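Local coordinates for designed helical repeat protein (Synthetic construct, PDB 5CWD) that has no known natural function but was designed computationally to fold into a disulfide-containing array of repeated helices, at residues A[8-19]-A[51-62]; A[87-95]-A[117-127]. All blocks are in the same frame, centred on the assembly; numbering follows the deposited sequence.

Interaction 1: A[8-19]-A[51-62]; sequences RSTCEKAARKAA and SFCEAAARAAAE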
# COMPACT_ATOMS: atom_id res chain seq x y z
N ARG A 8 -15.79 -4.71 0.88
CA ARG A 8 -14.49 -4.67 0.21
C ARG A 8 -14.53 -3.70 -0.97
O ARG A 8 -13.66 -2.83 -1.12
CB ARG A 8 -14.09 -6.06 -0.28
CG ARG A 8 -13.45 -6.94 0.77
CD ARG A 8 -12.67 -8.07 0.13
NE ARG A 8 -12.13 -9.02 1.11
CZ ARG A 8 -12.72 -10.15 1.48
NH1 ARG A 8 -13.89 -10.51 0.96
NH2 ARG A 8 -12.14 -10.92 2.38
N SER A 9 -15.54 -3.88 -1.82
CA SER A 9 -15.72 -3.01 -2.98
C SER A 9 -15.77 -1.55 -2.55
O SER A 9 -15.08 -0.70 -3.12
CB SER A 9 -17.00 -3.39 -3.72
OG SER A 9 -17.18 -2.55 -4.86
N THR A 10 -16.57 -1.27 -1.53
CA THR A 10 -16.74 0.08 -1.03
C THR A 10 -15.42 0.63 -0.51
O THR A 10 -15.09 1.79 -0.75
CB THR A 10 -17.77 0.14 0.11
OG1 THR A 10 -19.00 -0.46 -0.32
CG2 THR A 10 -18.04 1.58 0.53
N CYS A 11 -14.67 -0.21 0.20
CA CYS A 11 -13.39 0.21 0.75
C CYS A 11 -12.38 0.51 -0.35
O CYS A 11 -11.64 1.50 -0.27
CB CYS A 11 -12.84 -0.86 1.69
SG CYS A 11 -13.78 -1.00 3.23
N GLU A 12 -12.34 -0.34 -1.38
CA GLU A 12 -11.43 -0.11 -2.49
C GLU A 12 -11.80 1.15 -3.28
O GLU A 12 -10.95 2.01 -3.55
CB GLU A 12 -11.41 -1.31 -3.43
CG GLU A 12 -10.55 -1.09 -4.68
CD GLU A 12 -9.69 -2.29 -5.05
OE1 GLU A 12 -9.75 -3.33 -4.36
OE2 GLU A 12 -8.94 -2.18 -6.05
N LYS A 13 -13.08 1.26 -3.63
CA LYS A 13 -13.58 2.44 -4.33
C LYS A 13 -13.29 3.69 -3.51
O LYS A 13 -12.82 4.70 -4.04
CB LYS A 13 -15.07 2.30 -4.59
CG LYS A 13 -15.69 3.44 -5.38
CD LYS A 13 -17.20 3.26 -5.49
CE LYS A 13 -17.85 4.43 -6.20
NZ LYS A 13 -19.33 4.28 -6.25
N ALA A 14 -13.57 3.61 -2.22
CA ALA A 14 -13.32 4.72 -1.30
C ALA A 14 -11.83 5.05 -1.27
O ALA A 14 -11.45 6.23 -1.27
CB ALA A 14 -13.82 4.38 0.09
N ALA A 15 -11.00 4.02 -1.25
CA ALA A 15 -9.55 4.21 -1.27
C ALA A 15 -9.12 4.97 -2.52
O ALA A 15 -8.39 5.95 -2.43
CB ALA A 15 -8.83 2.88 -1.18
N ARG A 16 -9.58 4.50 -3.67
CA ARG A 16 -9.27 5.19 -4.92
C ARG A 16 -9.75 6.64 -4.87
O ARG A 16 -9.00 7.56 -5.19
CB ARG A 16 -9.90 4.46 -6.11
CG ARG A 16 -9.12 3.23 -6.55
CD ARG A 16 -9.38 2.90 -8.02
NE ARG A 16 -8.50 1.84 -8.50
CZ ARG A 16 -7.25 2.03 -8.92
NH1 ARG A 16 -6.72 3.24 -8.92
NH2 ARG A 16 -6.53 1.00 -9.35
N LYS A 17 -11.00 6.84 -4.46
CA LYS A 17 -11.55 8.19 -4.35
C LYS A 17 -10.74 9.05 -3.40
O LYS A 17 -10.59 10.26 -3.61
CB LYS A 17 -13.01 8.14 -3.89
CG LYS A 17 -14.01 7.87 -5.00
CD LYS A 17 -15.44 7.90 -4.47
CE LYS A 17 -16.45 7.76 -5.59
NZ LYS A 17 -17.85 7.74 -5.07
N ALA A 18 -10.21 8.44 -2.34
CA ALA A 18 -9.37 9.15 -1.39
C ALA A 18 -8.00 9.45 -1.99
O ALA A 18 -7.41 10.50 -1.71
CB ALA A 18 -9.22 8.34 -0.12
N ALA A 19 -7.49 8.54 -2.81
CA ALA A 19 -6.20 8.73 -3.47
C ALA A 19 -6.26 9.81 -4.54
O ALA A 19 -5.32 10.59 -4.69
CB ALA A 19 -5.72 7.41 -4.07
N SER A 51 -7.92 -4.09 3.60
CA SER A 51 -8.30 -4.08 2.19
C SER A 51 -8.25 -2.65 1.64
O SER A 51 -7.88 -2.42 0.48
CB SER A 51 -9.69 -4.68 2.00
OG SER A 51 -9.97 -4.93 0.63
N PHE A 52 -8.63 -1.69 2.48
CA PHE A 52 -8.55 -0.28 2.13
C PHE A 52 -7.11 0.14 1.85
O PHE A 52 -6.83 0.77 0.83
CB PHE A 52 -9.13 0.59 3.25
CG PHE A 52 -9.33 2.03 2.87
CD1 PHE A 52 -8.26 2.91 2.87
CD2 PHE A 52 -10.58 2.50 2.53
CE1 PHE A 52 -8.44 4.23 2.52
CE2 PHE A 52 -10.77 3.83 2.19
CZ PHE A 52 -9.69 4.69 2.19
N CYS A 53 -6.20 -0.22 2.75
CA CYS A 53 -4.79 0.12 2.60
C CYS A 53 -4.18 -0.54 1.38
O CYS A 53 -3.44 0.10 0.63
CB CYS A 53 -4.01 -0.28 3.85
SG CYS A 53 -4.28 0.80 5.25
N GLU A 54 -4.48 -1.82 1.18
CA GLU A 54 -3.98 -2.53 0.01
C GLU A 54 -4.52 -1.89 -1.28
O GLU A 54 -3.76 -1.66 -2.23
CB GLU A 54 -4.35 -4.01 0.08
CG GLU A 54 -3.65 -4.75 1.21
CD GLU A 54 -3.92 -6.24 1.19
OE1 GLU A 54 -4.84 -6.68 0.45
OE2 GLU A 54 -3.22 -6.98 1.91
N ALA A 55 -5.82 -1.60 -1.30
CA ALA A 55 -6.41 -0.91 -2.44
C ALA A 55 -5.75 0.45 -2.66
O ALA A 55 -5.47 0.84 -3.79
CB ALA A 55 -7.90 -0.75 -2.24
N ALA A 56 -5.51 1.15 -1.56
CA ALA A 56 -4.89 2.47 -1.60
C ALA A 56 -3.49 2.41 -2.19
O ALA A 56 -3.12 3.23 -3.03
CB ALA A 56 -4.85 3.08 -0.21
N ALA A 57 -2.71 1.43 -1.75
CA ALA A 57 -1.38 1.21 -2.31
C ALA A 57 -1.48 0.88 -3.79
O ALA A 57 -0.74 1.43 -4.61
CB ALA A 57 -0.67 0.09 -1.57
N ARG A 58 -2.41 -0.01 -4.13
CA ARG A 58 -2.66 -0.36 -5.53
C ARG A 58 -2.92 0.89 -6.36
O ARG A 58 -2.32 1.08 -7.42
CB ARG A 58 -3.84 -1.32 -5.63
CG ARG A 58 -3.54 -2.59 -6.40
CD ARG A 58 -4.75 -3.51 -6.44
NE ARG A 58 -5.27 -3.80 -5.11
CZ ARG A 58 -4.67 -4.59 -4.23
NH1 ARG A 58 -3.52 -5.19 -4.53
NH2 ARG A 58 -5.22 -4.80 -3.04
N ALA A 59 -3.81 1.74 -5.87
CA ALA A 59 -4.15 2.99 -6.55
C ALA A 59 -2.93 3.88 -6.70
O ALA A 59 -2.60 4.33 -7.80
CB ALA A 59 -5.25 3.72 -5.80
N ALA A 60 -2.25 4.14 -5.58
CA ALA A 60 -1.06 4.98 -5.58
C ALA A 60 -0.02 4.46 -6.55
O ALA A 60 0.70 5.24 -7.18
CB ALA A 60 -0.48 5.07 -4.18
N ALA A 61 0.06 3.14 -6.68
CA ALA A 61 0.96 2.54 -7.66
C ALA A 61 0.48 2.83 -9.08
O ALA A 61 1.21 3.40 -9.88
CB ALA A 61 1.06 1.04 -7.43
N GLU A 62 -0.76 2.44 -9.38
CA GLU A 62 -1.30 2.59 -10.72
C GLU A 62 -1.44 4.06 -11.14
O GLU A 62 -1.52 4.36 -12.33
CB GLU A 62 -2.65 1.89 -10.83
CG GLU A 62 -2.56 0.38 -10.70
CD GLU A 62 -3.92 -0.29 -10.73
OE1 GLU A 62 -4.86 0.27 -11.33
OE2 GLU A 62 -4.05 -1.39 -10.15
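Phe52 sets its CG anti to the backbone N, chi1 -169°, and this throws the ring off helix 45-63 and across the backbone between Cys11 and Ala15. The ring settles as a knob among Cys11, Ala14, Ala15 and Ala18. Ala15 CB lies over the middle of one face, 3.8 Å from the centroid of the Phe52 ring, a CH-pi contact almost along the ring normal. Ala14 CB meets the rim instead, 3.7 Å from Phe52 CE2.

Next to the ring the helices touch through alanines. Ala15 CB comes to 3.9 Å from Ala55 CB, and a turn on Ala19 CB is 4.1 Å from Ala59 CB. With nothing bulkier than a methyl at these points, the two axes approach to 8.1 Å, running in the same general sense at a crossing angle of -42°.

Charged chains border this apolar strip. Glu12 holds its CG anti to the backbone N, laying its aliphatic part against Ala55, with CG 3.6 Å from Ala55 CB; its carboxylate stays beyond salt-bridge distance of Arg58. Arg16 reaches over to helix 45-63, with Ala59 N over one face of its guanidinium, resting NH1 3.5 Å from Ala59 CB and placing NH2 2.7 Å from Glu62 OE1. The hydrogen bond in this salt bridge is weak, bent to 122° at the hydrogen.

Around Phe52, helices 24-40 and 66-83 add Cys34 and Val79, and Cys11 is bonded to Cys34 by a disulfide. The chemistry therefore points to an interface held mainly by close apolar packing, with the Arg16-Glu62 pair adding electrostatic attraction at its partly exposed border.

Interaction 2: A[87-95]-A[117-127]; sequences TKEAARSFC and ACLEVAKQAGM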
# COMPACT_ATOMS: atom_id res chain seq x y z
N THR A 87 -0.70 0.50 13.30
CA THR A 87 -0.14 1.23 12.16
C THR A 87 0.96 0.44 11.46
O THR A 87 1.11 0.53 10.24
CB THR A 87 0.43 2.57 12.62
OG1 THR A 87 1.29 2.37 13.74
CG2 THR A 87 -0.70 3.50 13.02
N LYS A 88 1.72 -0.32 12.23
CA LYS A 88 2.76 -1.18 11.67
C LYS A 88 2.15 -2.17 10.68
O LYS A 88 2.66 -2.37 9.58
CB LYS A 88 3.48 -1.92 12.80
CG LYS A 88 4.98 -2.02 12.66
CD LYS A 88 5.61 -2.51 13.95
CE LYS A 88 7.10 -2.75 13.80
NZ LYS A 88 7.38 -3.86 12.85
N GLU A 89 1.05 -2.78 11.10
CA GLU A 89 0.28 -3.70 10.26
C GLU A 89 -0.13 -3.02 8.97
O GLU A 89 0.15 -3.50 7.86
CB GLU A 89 -0.96 -4.19 11.02
CG GLU A 89 -1.87 -5.13 10.24
CD GLU A 89 -1.37 -6.56 10.21
OE1 GLU A 89 -0.15 -6.77 10.00
OE2 GLU A 89 -2.19 -7.49 10.39
N ALA A 90 -0.83 -1.89 9.12
CA ALA A 90 -1.28 -1.09 8.00
C ALA A 90 -0.15 -0.84 7.03
O ALA A 90 -0.25 -1.14 5.84
CB ALA A 90 -1.84 0.23 8.50
N ALA A 91 0.95 -0.31 7.55
CA ALA A 91 2.10 0.04 6.73
C ALA A 91 2.67 -1.18 6.02
O ALA A 91 3.02 -1.10 4.84
CB ALA A 91 3.15 0.70 7.58
N ARG A 92 2.78 -2.29 6.74
CA ARG A 92 3.28 -3.52 6.14
C ARG A 92 2.40 -3.97 4.98
O ARG A 92 2.89 -4.25 3.88
CB ARG A 92 3.36 -4.64 7.18
CG ARG A 92 4.00 -5.92 6.66
CD ARG A 92 3.99 -7.03 7.70
NE ARG A 92 4.60 -6.60 8.96
CZ ARG A 92 5.90 -6.43 9.14
NH1 ARG A 92 6.75 -6.63 8.14
NH2 ARG A 92 6.36 -6.04 10.32
N SER A 93 1.09 -4.03 5.22
CA SER A 93 0.15 -4.44 4.18
C SER A 93 0.23 -3.51 2.98
O SER A 93 0.28 -3.96 1.83
CB SER A 93 -1.28 -4.47 4.73
OG SER A 93 -1.67 -3.19 5.19
N PHE A 94 0.25 -2.21 3.25
CA PHE A 94 0.40 -1.20 2.22
C PHE A 94 1.65 -1.45 1.38
O PHE A 94 1.59 -1.50 0.15
CB PHE A 94 0.46 0.20 2.85
CG PHE A 94 0.33 1.32 1.85
CD1 PHE A 94 1.36 1.62 0.97
CD2 PHE A 94 -0.82 2.09 1.82
CE1 PHE A 94 1.23 2.65 0.07
CE2 PHE A 94 -0.95 3.13 0.91
CZ PHE A 94 0.08 3.41 0.04
N CYS A 95 2.79 -1.61 2.06
CA CYS A 95 4.06 -1.84 1.38
C CYS A 95 4.03 -3.10 0.52
O CYS A 95 4.40 -3.07 -0.65
CB CYS A 95 5.19 -1.95 2.40
SG CYS A 95 5.63 -0.38 3.17
N ALA A 117 6.40 5.40 -1.83
CA ALA A 117 5.12 5.31 -1.14
C ALA A 117 5.24 4.49 0.14
O ALA A 117 5.00 4.99 1.24
CB ALA A 117 4.07 4.71 -2.05
N CYS A 118 5.63 3.23 -0.02
CA CYS A 118 5.84 2.32 1.10
C CYS A 118 6.65 2.98 2.21
O CYS A 118 6.21 3.06 3.35
CB CYS A 118 6.53 1.05 0.63
SG CYS A 118 7.21 0.06 1.97
N LEU A 119 7.84 3.45 1.85
CA LEU A 119 8.73 4.06 2.83
C LEU A 119 8.10 5.29 3.48
O LEU A 119 8.35 5.56 4.66
CB LEU A 119 10.07 4.42 2.19
CG LEU A 119 10.98 3.22 1.89
CD1 LEU A 119 12.11 3.62 0.96
CD2 LEU A 119 11.54 2.63 3.18
N GLU A 120 7.30 6.02 2.72
CA GLU A 120 6.58 7.16 3.29
C GLU A 120 5.54 6.70 4.31
O GLU A 120 5.41 7.29 5.39
CB GLU A 120 5.90 7.97 2.19
CG GLU A 120 5.34 9.30 2.66
CD GLU A 120 6.42 10.34 2.91
OE1 GLU A 120 7.18 10.66 1.97
OE2 GLU A 120 6.51 10.85 4.05
N VAL A 121 4.80 5.64 3.98
CA VAL A 121 3.84 5.06 4.92
C VAL A 121 4.58 4.66 6.19
O VAL A 121 4.18 5.03 7.30
CB VAL A 121 3.13 3.82 4.37
CG1 VAL A 121 2.12 3.29 5.37
CG2 VAL A 121 2.41 4.14 3.09
N ALA A 122 5.65 3.90 6.02
CA ALA A 122 6.49 3.48 7.13
C ALA A 122 6.90 4.68 7.96
O ALA A 122 6.77 4.67 9.19
CB ALA A 122 7.71 2.75 6.61
N LYS A 123 7.39 5.71 7.29
CA LYS A 123 7.80 6.95 7.94
C LYS A 123 6.67 7.50 8.81
O LYS A 123 6.85 7.73 10.00
CB LYS A 123 8.23 7.98 6.90
CG LYS A 123 8.95 9.20 7.46
CD LYS A 123 9.47 10.10 6.34
CE LYS A 123 10.22 11.32 6.88
NZ LYS A 123 10.78 12.17 5.79
N GLN A 124 5.50 7.69 8.20
CA GLN A 124 4.37 8.24 8.93
C GLN A 124 3.80 7.28 9.97
O GLN A 124 3.16 7.69 10.93
CB GLN A 124 3.26 8.64 7.95
CG GLN A 124 3.62 9.80 7.04
CD GLN A 124 2.50 10.17 6.10
OE1 GLN A 124 1.34 9.82 6.32
NE2 GLN A 124 2.84 10.88 5.02
N ALA A 125 4.04 5.98 9.77
CA ALA A 125 3.45 4.96 10.62
C ALA A 125 4.26 4.71 11.89
O ALA A 125 3.69 4.42 12.94
CB ALA A 125 3.30 3.66 9.84
N GLY A 126 5.58 4.81 11.78
CA GLY A 126 6.47 4.52 12.89
C GLY A 126 7.16 3.18 12.74
O GLY A 126 7.72 2.65 13.70
N MET A 127 7.10 2.63 11.53
CA MET A 127 7.84 1.42 11.20
C MET A 127 9.20 1.81 10.63
O MET A 127 9.28 2.71 9.80
CB MET A 127 7.06 0.56 10.20
CG MET A 127 7.84 -0.64 9.68
SD MET A 127 6.82 -1.79 8.73
CE MET A 127 6.14 -0.69 7.50
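Cys95 and Cys118 are joined by a disulfide, SG to SG 2.0 Å with a chi3 of 92°, near the middle of helices 87-105 and 108-125, which run antiparallel. The two halves use different rotamers: Cys95 keeps SG anti to its own carbonyl carbon, whereas Cys118 swings SG anti to the backbone N, chi1 165°, and the sulfurs meet between the helices. Beside the bridge, Val121 forks. Its CG2 lies over one face of the Phe94 ring, 3.5 Å from the ring centroid in a CH-pi contact, while CG1 packs 3.6 Å from Ala91 CB. Ala117 CB touches the same ring at its edge, near CE1.

Ala91 is shared further: its CB is 3.7 Å from Ala125 CB and also meets the terminal methyl of Met127. That methionine lies beyond the end of helix 108-125, yet its chain runs extended and then turns at chi3 (55°), which carries CE back to Ala91 and near the disulfide. Gly126, with positive phi, makes the turn that brings it there, and Ala122 O accepts the backbone N-H of both Gly126 and Met127.

At the start of helix 87-105, Thr87 OG1 donates to Ala125 O over 3.3 Å, tilted out of the carbonyl plane. Lys88 crosses Met127 at about a right angle, CG 4.1 Å from Met127 CB, and carries its NZ on to a salt bridge with Glu131.

Farther out, helix 66-83 supplies Cys76 against Phe94 and Ala73 against Val121, while Ala132 of helix 129-147 touches Cys118 and Met127. Two consecutive helices, almost exactly antiparallel and stapled by a cystine, form a helical hairpin, an arrangement found in many alpha-helical repeat proteins and consistent with this design.

How the interactions relate
From the N terminus, helix 4-20 enters interaction 1 first; the chain then runs through helix 24-40 before helix 45-63 comes back alongside it, closing a loop of 31 residues. Interaction 2 opens only afterwards, on helix 87-105, and closes after a shorter excursion of 21 residues. The two loops thus follow in series, neither nested nor crossed. Interaction 1 joins helices two apart in sequence, interaction 2 neighbours. Their centres, about 15 Å apart, lie on opposite sides of the chain's centre, but they touch where Ala57 packs on Phe94, so helix 45-63 and helix 87-105 link the two contacts by direct packing.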